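PDB 6WBT: cellulase IBT99, which probably hydrolyses 6-phospho-alpha-glucosides with the help of NAD and a manganese ion, as in other family 4 glycoside hydrolases. Local coordinates for residues Y196-W204 and I378-Q389. Numbering follows the deposited sequence.
Sequences YFGLNHYGW and IPRFYKGLIEQQ. With MN (manganese (II) ion), chain E; G6P (6-O-phosphono-alpha-D-glucopyranose), chain F.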
loop_
_atom_site.group_PDB
_atom_site.type_symbol
_atom_site.label_atom_id
_atom_site.label_comp_id
_atom_site.label_asym_id
_atom_site.label_seq_id
_atom_site.Cartn_x
_atom_site.Cartn_y
_atom_site.Cartn_z
ATOM N N TYR A 196 19.915 -10.283 -4.653
ATOM C CA TYR A 196 19.518 -11.079 -3.500
ATOM C C TYR A 196 18.405 -10.365 -2.747
ATOM O O TYR A 196 18.357 -9.135 -2.706
ATOM C CB TYR A 196 20.734 -11.325 -2.594
ATOM C CG TYR A 196 20.480 -12.143 -1.350
ATOM C CD1 TYR A 196 20.075 -11.535 -0.170
ATOM C CD2 TYR A 196 20.682 -13.516 -1.345
ATOM C CE1 TYR A 196 19.854 -12.275 0.974
ATOM C CE2 TYR A 196 20.466 -14.265 -0.205
ATOM C CZ TYR A 196 20.052 -13.638 0.953
ATOM O OH TYR A 196 19.835 -14.376 2.093
ATOM N N PHE A 197 17.502 -11.150 -2.159
ATOM C CA PHE A 197 16.446 -10.594 -1.324
ATOM C C PHE A 197 16.015 -11.642 -0.311
ATOM O O PHE A 197 16.291 -12.834 -0.467
ATOM C CB PHE A 197 15.243 -10.122 -2.154
ATOM C CG PHE A 197 14.341 -11.237 -2.616
ATOM C CD1 PHE A 197 13.240 -11.618 -1.862
ATOM C CD2 PHE A 197 14.587 -11.894 -3.809
ATOM C CE1 PHE A 197 12.413 -12.641 -2.284
ATOM C CE2 PHE A 197 13.760 -12.915 -4.237
ATOM C CZ PHE A 197 12.672 -13.288 -3.475
ATOM N N GLY A 198 15.319 -11.181 0.728
ATOM C CA GLY A 198 14.807 -12.028 1.780
ATOM C C GLY A 198 15.226 -11.505 3.134
ATOM O O GLY A 198 15.633 -10.347 3.278
ATOM N N LEU A 199 15.114 -12.366 4.139
ATOM C CA LEU A 199 15.551 -12.055 5.492
ATOM C C LEU A 199 16.913 -12.690 5.755
ATOM O O LEU A 199 17.445 -13.443 4.937
ATOM C CB LEU A 199 14.522 -12.540 6.517
ATOM C CG LEU A 199 13.091 -12.024 6.349
ATOM C CD1 LEU A 199 12.195 -12.561 7.455
ATOM C CD2 LEU A 199 13.062 -10.503 6.323
ATOM N N ASN A 200 17.479 -12.372 6.917
ATOM C CA ASN A 200 18.762 -12.952 7.294
ATOM C C ASN A 200 18.619 -14.458 7.476
ATOM O O ASN A 200 17.748 -14.927 8.214
ATOM C CB ASN A 200 19.285 -12.303 8.576
ATOM C CG ASN A 200 20.618 -12.878 9.020
ATOM O OD1 ASN A 200 20.725 -13.480 10.088
ATOM N ND2 ASN A 200 21.641 -12.701 8.195
ATOM N N HIS A 201 19.482 -15.212 6.785
ATOM C CA HIS A 201 19.401 -16.672 6.736
ATOM C C HIS A 201 18.038 -17.131 6.225
ATOM O O HIS A 201 17.496 -18.143 6.677
ATOM C CB HIS A 201 19.708 -17.296 8.102
ATOM C CG HIS A 201 21.060 -16.941 8.640
ATOM N ND1 HIS A 201 21.398 -17.105 9.966
ATOM C CD2 HIS A 201 22.158 -16.436 8.030
ATOM C CE1 HIS A 201 22.646 -16.714 10.151
ATOM N NE2 HIS A 201 23.130 -16.304 8.993
ATOM N N TYR A 202 17.483 -16.383 5.271
ATOM C CA TYR A 202 16.123 -16.601 4.798
ATOM C C TYR A 202 15.920 -15.914 3.452
ATOM O O TYR A 202 14.871 -15.310 3.209
ATOM C CB TYR A 202 15.118 -16.077 5.826
ATOM C CG TYR A 202 13.796 -16.811 5.861
ATOM C CD1 TYR A 202 13.687 -18.051 6.474
ATOM C CD2 TYR A 202 12.654 -16.254 5.298
ATOM C CE1 TYR A 202 12.484 -18.723 6.515
ATOM C CE2 TYR A 202 11.444 -16.919 5.336
ATOM C CZ TYR A 202 11.366 -18.153 5.946
ATOM O OH TYR A 202 10.165 -18.822 5.988
ATOM N N GLY A 203 16.916 -16.010 2.569
ATOM C CA GLY A 203 16.889 -15.274 1.319
ATOM C C GLY A 203 17.074 -16.125 0.081
ATOM O O GLY A 203 17.093 -17.357 0.156
ATOM N N TRP A 204 17.198 -15.465 -1.069
ATOM C CA TRP A 204 17.333 -16.141 -2.350
ATOM C C TRP A 204 18.227 -15.319 -3.267
ATOM O O TRP A 204 18.210 -14.086 -3.234
ATOM C CB TRP A 204 15.970 -16.363 -3.020
ATOM C CG TRP A 204 14.979 -17.087 -2.161
ATOM C CD1 TRP A 204 14.170 -16.540 -1.207
ATOM C CD2 TRP A 204 14.684 -18.489 -2.181
ATOM N NE1 TRP A 204 13.394 -17.514 -0.630
ATOM C CE2 TRP A 204 13.692 -18.720 -1.209
ATOM C CE3 TRP A 204 15.166 -19.572 -2.924
ATOM C CZ2 TRP A 204 13.167 -19.988 -0.963
ATOM C CZ3 TRP A 204 14.644 -20.832 -2.677
ATOM C CH2 TRP A 204 13.656 -21.029 -1.704
ATOM N N ILE A 378 8.093 -9.221 -5.187
ATOM C CA ILE A 378 8.589 -10.595 -5.238
ATOM C C ILE A 378 7.400 -11.524 -5.455
ATOM O O ILE A 378 6.277 -11.193 -5.049
ATOM C CB ILE A 378 9.367 -10.955 -3.961
ATOM C CG1 ILE A 378 8.455 -10.885 -2.734
ATOM C CG2 ILE A 378 10.565 -10.028 -3.791
ATOM C CD1 ILE A 378 9.144 -11.260 -1.438
ATOM N N PRO A 379 7.587 -12.678 -6.097
ATOM C CA PRO A 379 6.450 -13.567 -6.373
ATOM C C PRO A 379 5.826 -14.117 -5.097
ATOM O O PRO A 379 6.330 -13.943 -3.985
ATOM C CB PRO A 379 7.062 -14.681 -7.232
ATOM C CG PRO A 379 8.536 -14.577 -7.033
ATOM C CD PRO A 379 8.824 -13.139 -6.749
ATOM N N ARG A 380 4.698 -14.811 -5.282
ATOM C CA ARG A 380 3.844 -15.173 -4.152
ATOM C C ARG A 380 4.514 -16.182 -3.226
ATOM O O ARG A 380 4.421 -16.057 -1.999
ATOM C CB ARG A 380 2.507 -15.718 -4.662
ATOM C CG ARG A 380 1.658 -16.384 -3.589
ATOM C CD ARG A 380 0.350 -16.920 -4.152
ATOM N NE ARG A 380 -0.701 -15.906 -4.184
ATOM C CZ ARG A 380 -1.035 -15.203 -5.261
ATOM N NH1 ARG A 380 -0.402 -15.398 -6.410
ATOM N NH2 ARG A 380 -2.007 -14.303 -5.190
ATOM N N PHE A 381 5.185 -17.191 -3.787
ATOM C CA PHE A 381 5.761 -18.247 -2.957
ATOM C C PHE A 381 6.794 -17.705 -1.979
ATOM O O PHE A 381 6.937 -18.234 -0.871
ATOM C CB PHE A 381 6.388 -19.330 -3.835
ATOM C CG PHE A 381 7.185 -20.345 -3.065
ATOM C CD1 PHE A 381 6.561 -21.216 -2.188
ATOM C CD2 PHE A 381 8.560 -20.430 -3.218
ATOM C CE1 PHE A 381 7.289 -22.151 -1.479
ATOM C CE2 PHE A 381 9.295 -21.363 -2.512
ATOM C CZ PHE A 381 8.659 -22.225 -1.641
ATOM N N TYR A 382 7.518 -16.657 -2.363
ATOM C CA TYR A 382 8.536 -16.083 -1.495
ATOM C C TYR A 382 7.996 -14.972 -0.609
ATOM O O TYR A 382 8.610 -14.665 0.419
ATOM C CB TYR A 382 9.702 -15.568 -2.341
ATOM C CG TYR A 382 10.203 -16.608 -3.315
ATOM C CD1 TYR A 382 11.126 -17.564 -2.924
ATOM C CD2 TYR A 382 9.731 -16.649 -4.619
ATOM C CE1 TYR A 382 11.578 -18.523 -3.808
ATOM C CE2 TYR A 382 10.176 -17.603 -5.511
ATOM C CZ TYR A 382 11.100 -18.538 -5.098
ATOM O OH TYR A 382 11.550 -19.495 -5.976
ATOM N N LYS A 383 6.864 -14.370 -0.978
ATOM C CA LYS A 383 6.200 -13.429 -0.083
ATOM C C LYS A 383 5.620 -14.149 1.128
ATOM O O LYS A 383 5.825 -13.726 2.271
ATOM C CB LYS A 383 5.105 -12.672 -0.834
ATOM C CG LYS A 383 4.176 -11.872 0.067
ATOM C CD LYS A 383 3.004 -11.300 -0.718
ATOM C CE LYS A 383 1.983 -10.643 0.201
ATOM N NZ LYS A 383 2.561 -9.500 0.959
ATOM N N GLY A 384 4.897 -15.247 0.894
ATOM C CA GLY A 384 4.264 -15.959 1.990
ATOM C C GLY A 384 5.253 -16.545 2.978
ATOM O O GLY A 384 4.970 -16.619 4.177
ATOM N N LEU A 385 6.423 -16.969 2.495
ATOM C CA LEU A 385 7.451 -17.484 3.395
ATOM C C LEU A 385 8.043 -16.371 4.249
ATOM O O LEU A 385 8.276 -16.558 5.449
ATOM C CB LEU A 385 8.546 -18.188 2.592
ATOM C CG LEU A 385 8.202 -19.566 2.026
ATOM C CD1 LEU A 385 9.312 -20.061 1.114
ATOM C CD2 LEU A 385 7.958 -20.554 3.155
ATOM N N ILE A 386 8.292 -15.203 3.651
ATOM C CA ILE A 386 8.846 -14.088 4.410
ATOM C C ILE A 386 7.794 -13.492 5.340
ATOM O O ILE A 386 8.117 -13.055 6.451
ATOM C CB ILE A 386 9.429 -13.031 3.453
ATOM C CG1 ILE A 386 10.590 -13.625 2.652
ATOM C CG2 ILE A 386 9.899 -11.803 4.218
ATOM C CD1 ILE A 386 11.166 -12.682 1.619
ATOM N N GLU A 387 6.526 -13.477 4.917
ATOM C CA GLU A 387 5.469 -12.938 5.769
ATOM C C GLU A 387 5.330 -13.742 7.056
ATOM O O GLU A 387 5.056 -13.177 8.122
ATOM C CB GLU A 387 4.139 -12.912 5.012
ATOM C CG GLU A 387 4.020 -11.812 3.965
ATOM C CD GLU A 387 3.818 -10.433 4.567
ATOM O OE1 GLU A 387 3.695 -10.327 5.805
ATOM O OE2 GLU A 387 3.780 -9.450 3.796
ATOM N N GLN A 388 5.516 -15.061 6.980
ATOM C CA GLN A 388 5.407 -15.891 8.175
ATOM C C GLN A 388 6.558 -15.621 9.137
ATOM O O GLN A 388 6.346 -15.442 10.341
ATOM C CB GLN A 388 5.362 -17.368 7.788
ATOM C CG GLN A 388 5.270 -18.313 8.975
ATOM C CD GLN A 388 5.189 -19.767 8.558
ATOM O OE1 GLN A 388 5.226 -20.087 7.370
ATOM N NE2 GLN A 388 5.076 -20.657 9.537
ATOM N N GLN A 389 7.789 -15.587 8.619
ATOM C CA GLN A 389 8.945 -15.351 9.478
ATOM C C GLN A 389 8.960 -13.925 10.013
ATOM O O GLN A 389 9.315 -13.699 11.176
ATOM C CB GLN A 389 10.235 -15.651 8.716
ATOM C CG GLN A 389 10.898 -16.960 9.111
ATOM C CD GLN A 389 11.542 -16.899 10.481
ATOM O OE1 GLN A 389 10.971 -17.359 11.470
ATOM N NE2 GLN A 389 12.740 -16.331 10.547
HETATM MN MN MN E . 24.681 -14.965 9.515
HETATM C C1 G6P F . 28.038 -18.505 8.839
HETATM C C2 G6P F . 26.690 -18.014 9.360
HETATM C C3 G6P F . 26.722 -17.825 10.872
HETATM C C4 G6P F . 27.263 -19.076 11.553
HETATM C C5 G6P F . 28.611 -19.437 10.943
HETATM C C6 G6P F . 29.247 -20.656 11.604
HETATM O O1 G6P F . 29.023 -17.484 9.027
HETATM O O2 G6P F . 26.360 -16.770 8.732
HETATM O O3 G6P F . 25.401 -17.547 11.349
HETATM O O4 G6P F . 27.412 -18.839 12.957
HETATM O O5 G6P F . 28.437 -19.680 9.546
HETATM O O6 G6P F . 28.484 -21.084 12.730
HETATM P P G6P F . 29.123 -22.126 13.778
HETATM O O1P G6P F . 27.982 -23.053 14.119
HETATM O O2P G6P F . 29.606 -21.261 14.917
HETATM O O3P G6P F . 30.235 -22.779 12.993
HETATM O O HOH W 1 15.530 -14.859 9.206
#
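The hydroxyl of Tyr202 donates to a helix carbonyl, Tyr202 OH to Leu385 O at 3.0 Å, meeting it from above the carbonyl plane with a C=O...OH angle of 114°. Over one face of the same phenol lies Gln389 CG, 3.6 Å from the ring centroid in a CH-pi contact, while the backbone of Leu385 and Ile386 borders its edge. Tyr202 closes a type II turn begun at Leu199, in the beta hairpin of strands 192-197 and 202-210, and the start of helix 380-402 packs nearly antiparallel to the second strand. The turn also carries His201, whose NE2 binds manganese at 2.1 Å, an ion that Cys171 and O2 of the bound glucose-6-phosphate also bind, on the side away from the helix. One helical turn back toward the N-terminus, Tyr382 drives its CD1-CE1 edge over the five-membered ring of Trp204 in a T-shaped stack, planes at 76°, and its hydroxyl bonds Asp260. An alanine in place of Trp204 would probably leave that tyrosine edge without its aromatic face and open a gap against it. With CG wedged between backbone N and carbonyl carbon (chi1 78°), Phe197 turns one face to Ile378 CG2, 3.8 Å from its centroid, as Ile386 CD1 reaches Gly198 CA at 3.7 Å.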